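Local coordinates for 2-nitrobenzoate nitroreductase (Pseudomonas fluorescens, PDB 4Z85), which reduces the nitro group of 2-nitrobenzoate and belongs to the flavoredoxin family, with FMN as its probable cofactor, at residues Gly23-Ala28 and Tyr185-Gly190; Thr31-Glu36 and Ile127-Ile132; Leu38-Pro43 and Ile111-Ala116; Pro55-Ala60 and Phe87-Val92; Thr122-Ile127 and Ala138-Leu143. All blocks are in the same frame, centred on the assembly; numbering follows the deposited sequence.

Contact 1 (Gly23-Ala28 and Tyr185-Gly190)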
# COMPACT_ATOMS: atom_id res chain seq x y z
N GLY A 23 -5.44 3.90 3.95
CA GLY A 23 -4.50 3.57 5.00
C GLY A 23 -4.94 2.32 5.72
O GLY A 23 -6.01 1.79 5.43
N PRO A 24 -4.12 1.82 6.64
CA PRO A 24 -2.76 2.31 6.85
C PRO A 24 -1.88 1.87 5.67
O PRO A 24 -2.20 0.86 5.03
CB PRO A 24 -2.35 1.61 8.15
CG PRO A 24 -3.07 0.27 8.05
CD PRO A 24 -4.37 0.56 7.36
N ARG A 25 -0.85 2.65 5.35
CA ARG A 25 0.04 2.38 4.22
C ARG A 25 1.38 1.82 4.69
O ARG A 25 1.93 2.26 5.70
CB ARG A 25 0.27 3.65 3.39
CG ARG A 25 -1.03 4.27 2.89
CD ARG A 25 -0.78 5.41 1.93
NE ARG A 25 -0.11 6.57 2.51
CZ ARG A 25 -0.71 7.53 3.21
NH1 ARG A 25 -1.99 7.44 3.54
NH2 ARG A 25 0.00 8.58 3.62
N PRO A 26 1.93 0.85 3.94
CA PRO A 26 3.26 0.35 4.28
C PRO A 26 4.32 1.38 3.90
O PRO A 26 4.10 2.17 2.98
CB PRO A 26 3.40 -0.90 3.42
CG PRO A 26 2.57 -0.55 2.18
CD PRO A 26 1.40 0.25 2.70
N ILE A 27 5.45 1.35 4.59
CA ILE A 27 6.50 2.35 4.40
C ILE A 27 7.76 1.71 3.84
O ILE A 27 8.33 0.80 4.45
CB ILE A 27 6.83 3.07 5.71
CG1 ILE A 27 5.56 3.69 6.30
CG2 ILE A 27 7.87 4.18 5.47
CD1 ILE A 27 5.76 4.22 7.73
N ALA A 28 8.18 2.18 2.68
CA ALA A 28 9.44 1.74 2.09
C ALA A 28 10.51 2.78 2.43
O ALA A 28 10.49 3.88 1.90
CB ALA A 28 9.31 1.58 0.57
N TYR A 185 5.29 -0.29 11.31
CA TYR A 185 4.46 0.92 11.41
C TYR A 185 3.74 1.17 10.09
O TYR A 185 4.37 1.12 9.04
CB TYR A 185 5.32 2.15 11.70
CG TYR A 185 5.70 2.35 13.15
CD1 TYR A 185 5.96 1.26 13.97
CD2 TYR A 185 5.79 3.62 13.68
CE1 TYR A 185 6.31 1.44 15.30
CE2 TYR A 185 6.13 3.81 15.00
CZ TYR A 185 6.39 2.72 15.80
OH TYR A 185 6.74 2.92 17.12
N GLY A 186 2.45 1.48 10.15
CA GLY A 186 1.75 1.92 8.95
C GLY A 186 1.55 3.42 8.96
O GLY A 186 1.42 4.02 10.01
N ARG A 187 1.52 4.04 7.78
CA ARG A 187 1.27 5.48 7.69
C ARG A 187 -0.21 5.76 7.55
O ARG A 187 -0.90 5.12 6.75
CB ARG A 187 2.02 6.08 6.51
CG ARG A 187 1.81 7.57 6.30
CD ARG A 187 2.44 8.37 7.42
NE ARG A 187 2.19 9.80 7.23
CZ ARG A 187 2.87 10.58 6.40
NH1 ARG A 187 3.84 10.08 5.64
NH2 ARG A 187 2.57 11.86 6.32
N LEU A 188 -0.69 6.75 8.31
CA LEU A 188 -2.05 7.25 8.18
C LEU A 188 -2.01 8.70 7.67
O LEU A 188 -0.93 9.23 7.38
CB LEU A 188 -2.79 7.18 9.53
CG LEU A 188 -3.01 5.78 10.09
CD1 LEU A 188 -3.50 5.89 11.53
CD2 LEU A 188 -4.02 5.04 9.23
N GLY A 189 -3.16 9.33 7.57
CA GLY A 189 -3.21 10.72 7.16
C GLY A 189 -2.50 11.63 8.16
O GLY A 189 -2.47 11.35 9.35
N GLY A 190 -1.92 12.71 7.66
CA GLY A 190 -1.13 13.58 8.51
C GLY A 190 0.13 12.89 8.99
O GLY A 190 0.55 11.87 8.44
O HOH W 1 -0.35 10.78 5.21
O HOH W 2 5.25 -0.34 7.02
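Arg25 and Arg187 face each other as an antiparallel hydrogen-bonded pair, a single beta bridge between 23-28 and 185-190. Arg25 N donates to Arg187 O at 2.8 Å, and Arg187 N donates to Arg25 O, also at 2.8 Å. This is the tight part. Leu188 CD2 packs 4.0 Å from Pro24 CB, after the cis peptide that precedes Pro24. Pro24 also packs on Pro24 of the second subunit. The two arginine side chains run side by side and point the same way, with guanidinium planes 48° apart. Arg25 NH2 lies 3.4 Å from Arg187 CG. Arg187 CG stands anti to the backbone N (chi1 179°), beside the carbonyl carbon, where it meets Arg25 NH2. Arg187 then turns to Gly190 and grips its O side-on with NE and NH2. An alanine in place of Arg187 would probably leave Gly190 O without these two donors and open a gap beside the Arg25 guanidinium. The looser part holds water. One water links Arg25 NH2 to Leu188 O and lies over a face of the Arg187 guanidinium, which is partly exposed. A second joins Ile27 N to Tyr185 O. Arg25 NH1 is held by Thr19 O and Val22 O. Ile27 and Tyr185 rest on Tyr193 of strand 192-195 and on helix 94-103.

Contact 2 (Thr31-Glu36 and Ile127-Ile132)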
# COMPACT_ATOMS: atom_id res chain seq x y z
N THR A 31 17.05 2.92 0.74
CA THR A 31 18.45 3.32 0.68
C THR A 31 18.97 3.14 -0.75
O THR A 31 18.64 2.15 -1.44
CB THR A 31 19.35 2.55 1.68
OG1 THR A 31 19.05 1.15 1.65
CG2 THR A 31 19.15 3.08 3.10
N SER A 32 19.76 4.11 -1.19
CA SER A 32 20.30 4.11 -2.55
C SER A 32 21.69 4.75 -2.52
O SER A 32 22.05 5.38 -1.53
CB SER A 32 19.36 4.86 -3.51
OG SER A 32 19.09 6.17 -3.06
N LEU A 33 22.48 4.56 -3.58
CA LEU A 33 23.82 5.15 -3.65
C LEU A 33 23.95 6.15 -4.79
O LEU A 33 23.49 5.90 -5.90
CB LEU A 33 24.87 4.06 -3.82
CG LEU A 33 25.06 3.06 -2.68
CD1 LEU A 33 26.04 1.98 -3.10
CD2 LEU A 33 25.56 3.78 -1.44
N ASN A 34 24.60 7.29 -4.54
CA ASN A 34 24.85 8.25 -5.61
C ASN A 34 26.17 7.95 -6.33
O ASN A 34 26.79 6.91 -6.11
CB ASN A 34 24.85 9.69 -5.08
CG ASN A 34 26.02 10.01 -4.16
OD1 ASN A 34 26.90 9.17 -3.92
ND2 ASN A 34 26.05 11.23 -3.66
N SER A 35 26.59 8.88 -7.20
CA SER A 35 27.79 8.72 -8.01
C SER A 35 29.05 8.48 -7.19
O SER A 35 29.97 7.80 -7.63
CB SER A 35 28.02 9.97 -8.87
OG SER A 35 26.91 10.24 -9.69
N GLU A 36 29.07 9.03 -5.98
CA GLU A 36 30.27 9.05 -5.15
C GLU A 36 30.27 7.96 -4.10
O GLU A 36 31.21 7.86 -3.30
CB GLU A 36 30.39 10.42 -4.48
CG GLU A 36 29.98 11.57 -5.39
CD GLU A 36 29.30 12.70 -4.64
OE1 GLU A 36 29.06 12.57 -3.42
OE2 GLU A 36 29.00 13.73 -5.28
N ILE A 127 23.56 -7.22 -4.06
CA ILE A 127 23.70 -5.93 -4.72
C ILE A 127 24.68 -5.05 -3.95
O ILE A 127 25.12 -5.42 -2.86
CB ILE A 127 22.34 -5.18 -4.85
CG1 ILE A 127 21.68 -5.04 -3.48
CG2 ILE A 127 21.41 -5.89 -5.82
CD1 ILE A 127 20.43 -4.19 -3.51
N ASP A 128 24.99 -3.89 -4.50
CA ASP A 128 26.00 -3.01 -3.92
C ASP A 128 25.43 -2.05 -2.87
O ASP A 128 26.14 -1.64 -1.95
CB ASP A 128 26.68 -2.20 -5.02
CG ASP A 128 27.50 -3.07 -5.95
OD1 ASP A 128 28.10 -4.07 -5.47
OD2 ASP A 128 27.54 -2.77 -7.16
N VAL A 129 24.16 -1.70 -3.01
CA VAL A 129 23.53 -0.78 -2.07
C VAL A 129 23.33 -1.48 -0.73
O VAL A 129 22.83 -2.60 -0.68
CB VAL A 129 22.17 -0.26 -2.60
CG1 VAL A 129 21.55 0.73 -1.61
CG2 VAL A 129 22.36 0.40 -3.95
N PRO A 130 23.75 -0.83 0.36
CA PRO A 130 23.64 -1.41 1.70
C PRO A 130 22.25 -1.21 2.29
O PRO A 130 21.52 -0.32 1.86
CB PRO A 130 24.67 -0.61 2.50
CG PRO A 130 24.63 0.73 1.88
CD PRO A 130 24.42 0.49 0.40
N ARG A 131 21.91 -2.05 3.27
CA ARG A 131 20.69 -1.91 4.04
C ARG A 131 21.00 -1.14 5.32
O ARG A 131 22.16 -0.96 5.69
CB ARG A 131 20.11 -3.27 4.39
CG ARG A 131 20.95 -4.03 5.40
CD ARG A 131 20.23 -5.27 5.85
NE ARG A 131 21.06 -6.13 6.70
CZ ARG A 131 21.24 -5.96 8.01
NH1 ARG A 131 20.67 -4.94 8.63
NH2 ARG A 131 21.99 -6.81 8.69
N ILE A 132 19.94 -0.69 5.99
CA ILE A 132 20.07 -0.05 7.29
C ILE A 132 20.31 -1.12 8.34
O ILE A 132 19.62 -2.14 8.37
CB ILE A 132 18.81 0.77 7.62
CG1 ILE A 132 18.80 2.04 6.77
CG2 ILE A 132 18.73 1.09 9.11
CD1 ILE A 132 17.48 2.75 6.74
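Thr31 OG1 makes the one hydrogen bond between 31-36 and 127-132, donating to Pro130 O at 2.9 Å. The feature is unusual because the segments run at 144° to each other, close to antiparallel, yet a side chain does the bonding and no backbone bridge forms. Strand 28-33 belongs to the six-stranded antiparallel barrel of the flavin reductase-like domain. Segment 127-132 comes from the loop that leads into strand 131-132, part of a separate two-stranded sheet. The hydroxyl sits between the backbone N and the carbonyl carbon of Thr31 (chi1 45°) and lies in the plane of the Pro130 carbonyl. Asn90 ND2 also bonds Thr31 OG1, while Asn90 OD1 accepts from Ile132 N. One asparagine of strand 86-90 thus serves both segments.

The other branch of Thr31 is apolar. Its CG2 meets Ile132 CG1 at 3.8 Å, the two side chains crossing obliquely. Leu33 takes up the apolar packing further along. Its CG lies 4.0 Å from Val129 CG2, and these two side chains slide past each other in opposite directions. Leu33 and Pro130 instead meet tip to tip, with CD2 3.9 Å from Pro130 CD. Leu33 CD1 also approaches the Asp128 carbonyl. Beyond Leu33 the chain leaves the contact through an Asx turn, in which Asn34 OD1 accepts from Glu36 N. The packing is tightest at Val129. Its CG1, anti to the backbone N (chi1 -179°), comes to 3.2 Å from Thr31 O.

Contact 3 (Leu38-Pro43 and Ile111-Ala116)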
# COMPACT_ATOMS: atom_id res chain seq x y z
N LEU A 38 27.94 7.73 -1.84
CA LEU A 38 27.19 8.28 -0.72
C LEU A 38 25.82 7.61 -0.64
O LEU A 38 25.16 7.43 -1.66
CB LEU A 38 27.04 9.80 -0.88
CG LEU A 38 26.50 10.64 0.27
CD1 LEU A 38 27.65 11.24 1.06
CD2 LEU A 38 25.59 11.74 -0.27
N CYS A 39 25.38 7.26 0.57
CA CYS A 39 24.10 6.58 0.73
C CYS A 39 22.98 7.54 1.12
O CYS A 39 23.02 8.16 2.19
CB CYS A 39 24.20 5.47 1.76
SG CYS A 39 22.65 4.50 1.97
N ASN A 40 21.97 7.63 0.26
CA ASN A 40 20.78 8.41 0.56
C ASN A 40 19.71 7.49 1.13
O ASN A 40 19.68 6.30 0.83
CB ASN A 40 20.28 9.14 -0.68
CG ASN A 40 21.20 10.26 -1.12
OD1 ASN A 40 21.76 10.22 -2.22
ND2 ASN A 40 21.36 11.26 -0.27
N ALA A 41 18.85 8.05 1.98
CA ALA A 41 17.75 7.30 2.57
C ALA A 41 16.50 8.16 2.55
O ALA A 41 16.55 9.34 2.90
CB ALA A 41 18.09 6.87 3.98
N ALA A 42 15.38 7.61 2.09
CA ALA A 42 14.16 8.40 2.02
C ALA A 42 12.95 7.47 2.13
O ALA A 42 12.93 6.42 1.50
CB ALA A 42 14.09 9.20 0.74
N PRO A 43 11.98 7.84 2.98
CA PRO A 43 10.79 7.00 3.15
C PRO A 43 9.67 7.36 2.18
O PRO A 43 9.40 8.53 1.88
CB PRO A 43 10.36 7.29 4.58
CG PRO A 43 10.72 8.76 4.73
CD PRO A 43 12.01 8.95 3.95
N ILE A 111 22.93 15.77 0.63
CA ILE A 111 23.69 15.17 1.73
C ILE A 111 23.15 13.79 2.07
O ILE A 111 22.01 13.45 1.73
CB ILE A 111 23.66 16.07 2.99
CG1 ILE A 111 22.24 16.18 3.56
CG2 ILE A 111 24.18 17.46 2.66
CD1 ILE A 111 21.98 15.27 4.75
N SER A 112 23.96 12.98 2.74
CA SER A 112 23.54 11.63 3.11
C SER A 112 22.61 11.67 4.32
O SER A 112 23.04 12.00 5.42
CB SER A 112 24.74 10.75 3.42
OG SER A 112 24.36 9.62 4.19
N GLU A 113 21.35 11.33 4.10
CA GLU A 113 20.40 11.29 5.20
C GLU A 113 20.83 10.27 6.25
O GLU A 113 20.66 10.50 7.45
CB GLU A 113 18.99 10.95 4.70
CG GLU A 113 18.37 12.02 3.84
CD GLU A 113 18.70 11.87 2.36
OE1 GLU A 113 19.57 11.03 2.02
OE2 GLU A 113 18.09 12.58 1.54
N ALA A 114 21.38 9.16 5.80
CA ALA A 114 21.75 8.07 6.69
C ALA A 114 22.78 8.54 7.71
O ALA A 114 22.76 8.11 8.87
CB ALA A 114 22.27 6.89 5.90
N GLU A 115 23.66 9.43 7.28
CA GLU A 115 24.67 10.01 8.16
C GLU A 115 24.05 11.07 9.07
O GLU A 115 24.33 11.12 10.27
CB GLU A 115 25.81 10.63 7.34
CG GLU A 115 27.18 10.36 7.91
CD GLU A 115 27.43 8.88 8.13
OE1 GLU A 115 27.01 8.08 7.27
OE2 GLU A 115 28.03 8.52 9.17
N ALA A 116 23.22 11.92 8.48
CA ALA A 116 22.61 13.02 9.22
C ALA A 116 21.71 12.53 10.36
O ALA A 116 21.61 13.19 11.39
CB ALA A 116 21.83 13.92 8.28
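Glu113 OE1 accepts two hydrogen bonds from strand 39-43. Asn40 ND2 donates at 2.9 Å, on the syn side and 25° out of the carboxylate plane. Ala41 N donates at 3.1 Å from above the plane. The two donors come from opposite faces, and the amide and carboxylate planes stand 75° apart. Glu113 is bent at chi2 (89°), which brings CD to 3.4 Å from Ala41 O. The other oxygen, OE2, forms a salt bridge with Lys75 NZ, and Asn40 OD1 accepts from Asn80 ND2.

A third hydrogen bond runs from Ser112 OG to Cys39 O at 2.8 Å. The same OG accepts from Glu115 N, so one hydroxyl caps the helix and ties it to the strand.

Van der Waals contacts lie beside these bonds. Leu38 CG rests 3.6 Å from Ser112 CB. Ala41 CB meets Glu113 CB at 4.2 Å, and Ala114 CB approaches Cys39 O. Cys103 of helix 94-103 touches both Ala41 and Glu113.

This is an N-cap serine at work: the first turn of helix 113-117 is docked by its cap and its first side chain on a strand of the barrel.

Contact 4 (Pro55-Ala60 and Phe87-Val92)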
# COMPACT_ATOMS: atom_id res chain seq x y z
N PRO A 55 8.75 -11.18 -8.80
CA PRO A 55 8.44 -10.51 -7.52
C PRO A 55 8.63 -8.99 -7.64
O PRO A 55 9.74 -8.50 -7.46
CB PRO A 55 9.43 -11.13 -6.54
CG PRO A 55 10.58 -11.54 -7.38
CD PRO A 55 9.99 -11.97 -8.70
N LEU A 56 7.55 -8.28 -7.95
CA LEU A 56 7.65 -6.86 -8.26
C LEU A 56 6.85 -6.03 -7.26
O LEU A 56 5.83 -6.51 -6.73
CB LEU A 56 7.11 -6.55 -9.66
CG LEU A 56 7.78 -7.20 -10.87
CD1 LEU A 56 7.24 -6.55 -12.15
CD2 LEU A 56 9.28 -7.06 -10.80
N PHE A 57 7.32 -4.80 -7.07
CA PHE A 57 6.60 -3.81 -6.26
C PHE A 57 6.68 -2.45 -6.95
O PHE A 57 7.49 -2.25 -7.86
CB PHE A 57 7.17 -3.72 -4.84
CG PHE A 57 8.61 -3.32 -4.81
CD1 PHE A 57 8.98 -1.98 -4.78
CD2 PHE A 57 9.60 -4.29 -4.85
CE1 PHE A 57 10.32 -1.61 -4.79
CE2 PHE A 57 10.95 -3.93 -4.87
CZ PHE A 57 11.31 -2.59 -4.83
N VAL A 58 5.88 -1.49 -6.48
CA VAL A 58 5.91 -0.14 -7.04
C VAL A 58 6.04 0.89 -5.91
O VAL A 58 5.47 0.71 -4.83
CB VAL A 58 4.65 0.15 -7.92
CG1 VAL A 58 3.34 0.15 -7.10
CG2 VAL A 58 4.82 1.45 -8.70
N ILE A 59 6.84 1.92 -6.15
CA ILE A 59 6.92 3.09 -5.26
C ILE A 59 6.74 4.34 -6.10
O ILE A 59 7.43 4.50 -7.09
CB ILE A 59 8.28 3.18 -4.55
CG1 ILE A 59 8.56 1.90 -3.76
CG2 ILE A 59 8.30 4.40 -3.63
CD1 ILE A 59 9.97 1.81 -3.22
N ALA A 60 5.82 5.22 -5.72
CA ALA A 60 5.70 6.49 -6.44
C ALA A 60 6.63 7.51 -5.78
O ALA A 60 6.60 7.68 -4.57
CB ALA A 60 4.24 6.98 -6.45
N PHE A 87 18.70 -0.91 -5.44
CA PHE A 87 18.37 -0.18 -4.20
C PHE A 87 17.84 -1.14 -3.15
O PHE A 87 17.55 -2.31 -3.45
CB PHE A 87 17.37 0.95 -4.45
CG PHE A 87 16.06 0.51 -5.05
CD1 PHE A 87 15.94 0.27 -6.41
CD2 PHE A 87 14.92 0.38 -4.25
CE1 PHE A 87 14.73 -0.12 -6.97
CE2 PHE A 87 13.71 0.01 -4.80
CZ PHE A 87 13.61 -0.25 -6.16
N VAL A 88 17.74 -0.65 -1.92
CA VAL A 88 17.20 -1.49 -0.85
C VAL A 88 15.93 -0.87 -0.31
O VAL A 88 15.88 0.33 -0.04
CB VAL A 88 18.18 -1.67 0.32
CG1 VAL A 88 17.49 -2.33 1.53
CG2 VAL A 88 19.39 -2.50 -0.13
N VAL A 89 14.90 -1.70 -0.17
CA VAL A 89 13.72 -1.30 0.59
C VAL A 89 13.86 -1.80 2.03
O VAL A 89 13.84 -2.99 2.29
CB VAL A 89 12.42 -1.84 -0.03
CG1 VAL A 89 11.22 -1.51 0.87
CG2 VAL A 89 12.21 -1.24 -1.42
N ASN A 90 14.01 -0.88 2.97
CA ASN A 90 14.08 -1.22 4.38
C ASN A 90 12.71 -1.06 4.97
O ASN A 90 12.10 -0.00 4.82
CB ASN A 90 15.06 -0.32 5.13
CG ASN A 90 16.46 -0.37 4.57
OD1 ASN A 90 17.25 -1.25 4.93
ND2 ASN A 90 16.77 0.56 3.67
N MET A 91 12.24 -2.10 5.63
CA MET A 91 10.94 -2.07 6.29
C MET A 91 11.10 -1.38 7.64
O MET A 91 12.22 -1.27 8.16
CB MET A 91 10.36 -3.48 6.46
CG MET A 91 10.22 -4.24 5.14
SD MET A 91 9.33 -3.27 3.89
CE MET A 91 9.37 -4.43 2.54
N VAL A 92 9.99 -0.90 8.19
CA VAL A 92 10.06 0.05 9.29
C VAL A 92 9.30 -0.45 10.51
O VAL A 92 8.09 -0.64 10.44
CB VAL A 92 9.48 1.43 8.88
CG1 VAL A 92 9.51 2.40 10.07
CG2 VAL A 92 10.21 1.99 7.65
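Phe57 and Phe87 reach toward each other tip to tip across the barrel interior. The rings meet rim to rim, neither over the face of the other. Their planes stand at 79° and their centroids are 5.8 Å apart. Phe57 CZ is 3.5 Å from Phe87 CE2, which lies at the edge of the Phe57 ring, near its plane. In both residues CG sits between the backbone N and the carbonyl carbon (chi1 60° in Phe57), and each CB points toward the opposite strand. Val89 fills in beside the rings, with CG2 3.8 Å from Phe57 CZ. Ile59 and Val89 slide past each other in opposite directions, and Ile59 CD1 comes to 4.2 Å from Val89 CG2. An alanine at Phe57 would probably open a gap in front of Phe87 and Val89 and leave the Phe87 ring freer to turn.

The backbones stay apart. The axes of strands 55-60 and 87-90 pass 11.1 Å from each other, nearly perpendicular, so side chains alone join them. All four are buried in the barrel core. Phe57 also meets Trp139 and Cys141 of strand 137-150 and Phe47 of strand 39-52, while Ile59 and Val89 both pack on Ala28 at the start of strand 28-33.

Contact 5 (Thr122-Ile127 and Ala138-Leu143)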
# COMPACT_ATOMS: atom_id res chain seq x y z
N THR A 122 24.75 -1.72 6.60
CA THR A 122 25.29 -3.06 6.49
C THR A 122 25.25 -3.49 5.03
O THR A 122 24.23 -3.33 4.36
CB THR A 122 24.49 -4.06 7.35
OG1 THR A 122 24.70 -3.77 8.74
CG2 THR A 122 24.93 -5.49 7.07
N PRO A 123 26.37 -4.03 4.51
CA PRO A 123 26.40 -4.42 3.10
C PRO A 123 25.29 -5.42 2.72
O PRO A 123 24.87 -6.24 3.54
CB PRO A 123 27.78 -5.08 2.95
CG PRO A 123 28.61 -4.43 4.00
CD PRO A 123 27.69 -4.17 5.16
N SER A 124 24.83 -5.33 1.47
CA SER A 124 23.89 -6.31 0.93
C SER A 124 24.64 -7.46 0.26
O SER A 124 25.79 -7.31 -0.14
CB SER A 124 22.94 -5.66 -0.08
OG SER A 124 22.07 -4.74 0.56
N THR A 125 23.96 -8.59 0.12
CA THR A 125 24.56 -9.81 -0.44
C THR A 125 24.54 -9.84 -1.97
O THR A 125 25.55 -10.15 -2.61
CB THR A 125 23.83 -11.06 0.09
OG1 THR A 125 24.03 -11.15 1.51
CG2 THR A 125 24.37 -12.32 -0.56
N THR A 126 23.39 -9.50 -2.56
CA THR A 126 23.22 -9.63 -4.00
C THR A 126 23.43 -8.33 -4.78
O THR A 126 23.43 -8.33 -6.01
CB THR A 126 21.82 -10.14 -4.35
OG1 THR A 126 20.85 -9.17 -3.91
CG2 THR A 126 21.56 -11.47 -3.67
N ILE A 127 23.56 -7.22 -4.06
CA ILE A 127 23.70 -5.93 -4.72
C ILE A 127 24.68 -5.05 -3.95
O ILE A 127 25.12 -5.42 -2.86
CB ILE A 127 22.34 -5.18 -4.85
CG1 ILE A 127 21.68 -5.04 -3.48
CG2 ILE A 127 21.41 -5.89 -5.82
CD1 ILE A 127 20.43 -4.19 -3.51
N ALA A 138 14.66 -6.30 5.11
CA ALA A 138 15.05 -5.48 3.97
C ALA A 138 14.94 -6.27 2.68
O ALA A 138 15.21 -7.46 2.65
CB ALA A 138 16.47 -4.95 4.15
N TRP A 139 14.49 -5.62 1.62
CA TRP A 139 14.47 -6.22 0.30
C TRP A 139 15.67 -5.69 -0.48
O TRP A 139 15.85 -4.48 -0.62
CB TRP A 139 13.19 -5.86 -0.46
CG TRP A 139 11.91 -6.42 0.07
CD1 TRP A 139 11.75 -7.36 1.05
CD2 TRP A 139 10.59 -6.07 -0.37
NE1 TRP A 139 10.41 -7.62 1.23
CE2 TRP A 139 9.68 -6.85 0.36
CE3 TRP A 139 10.10 -5.16 -1.33
CZ2 TRP A 139 8.30 -6.74 0.19
CZ3 TRP A 139 8.74 -5.06 -1.50
CH2 TRP A 139 7.85 -5.84 -0.75
N GLU A 140 16.50 -6.60 -0.98
CA GLU A 140 17.54 -6.27 -1.94
C GLU A 140 16.90 -6.30 -3.33
O GLU A 140 16.40 -7.35 -3.77
CB GLU A 140 18.72 -7.26 -1.84
CG GLU A 140 19.31 -7.32 -0.42
CD GLU A 140 20.54 -8.23 -0.32
OE1 GLU A 140 20.88 -8.88 -1.33
OE2 GLU A 140 21.15 -8.27 0.77
N CYS A 141 16.93 -5.13 -3.98
CA CYS A 141 16.16 -4.90 -5.20
C CYS A 141 16.97 -4.42 -6.38
O CYS A 141 17.96 -3.69 -6.24
CB CYS A 141 15.07 -3.87 -4.94
SG CYS A 141 14.03 -4.22 -3.52
N LYS A 142 16.50 -4.83 -7.55
CA LYS A 142 16.97 -4.30 -8.81
C LYS A 142 15.84 -3.54 -9.49
O LYS A 142 14.67 -3.85 -9.30
CB LYS A 142 17.49 -5.42 -9.71
CG LYS A 142 18.73 -6.09 -9.14
CD LYS A 142 19.22 -7.23 -10.03
CE LYS A 142 20.62 -7.68 -9.66
NZ LYS A 142 21.09 -8.81 -10.54
N LEU A 143 16.22 -2.54 -10.27
CA LEU A 143 15.24 -1.77 -11.01
C LEU A 143 14.62 -2.62 -12.10
O LEU A 143 15.32 -3.20 -12.91
CB LEU A 143 15.89 -0.53 -11.63
CG LEU A 143 14.93 0.35 -12.42
CD1 LEU A 143 13.86 0.95 -11.48
CD2 LEU A 143 15.65 1.45 -13.19
O HOH W 3 20.70 -6.21 2.54
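Glu140 carries this contact, its carboxylate reaching from strand 138-143 into the loop 122-127. Three hydrogen bonds hold it. Thr125 N donates to Glu140 OE2 at 2.9 Å. Thr126 N donates to Glu140 OE1 at the same distance. Both N-H groups meet the carboxylate on the syn side, about 30° out of its plane. The third bond is short: Thr126 OG1 donates to Glu140 OE1 at 2.6 Å, on the anti lone pair. The Thr126 hydroxyl sits between its own backbone N and carbonyl carbon (chi1 63°), from where it reaches OE1. Glu140 is extended beyond CG (chi2 -176°), which carries CD out to the loop.

A water adds a bridge. It donates to Glu140 OE2 at 2.8 Å and to Ser124 OG. The Ser124 hydroxyl is itself hydrogen-bonded to Val129 O, so the loop is tied back on itself. A weak hydrogen bond links Glu140 OE2 to His3 NE2 of the second subunit, whose His3 also packs on Thr125.

Van der Waals contacts complete the seam. Ile127 lies against Glu140, with CD1 3.9 Å from Glu140 CB and 3.7 Å from Cys141 N. Ile127 CG2 approaches Lys142 CG at 4.3 Å. Ser124 CB packs against the carboxylate, 3.3 Å from OE2. Ile127 also rests on Val88 of strand 86-90.

Successive loop N-H groups, a hydroxyl and a water all donate to one buried carboxylate. Such a set would probably stabilise the ionised form of Glu140, and it fixes the loop on the strand.

Overall arrangement
Contacts 2, 3, 4 and 5 all reach the six-stranded barrel, while contact 1 joins the segment entering it to strand 185-187. Contacts 2 and 5 lie closest, with centres about 9 Å apart, and share Ile127. The centres of contacts 2 and 3 are about 10 Å apart, and the two are joined by the Ser32-Asn40 backbone bond between neighbouring strands. Contact 4 lies nearest the chain's centre, its own centre about 5 Å from it. Strand 86-90 ties it to contact 2 through Val88 and to contact 5 through Trp139. Contacts 1 and 2 have centres about 24 Å apart, on opposite sides of the chain's centre. Contacts 1, 3, 4 and 5 touch the second subunit. In relatives FMN binds near the subunit interface.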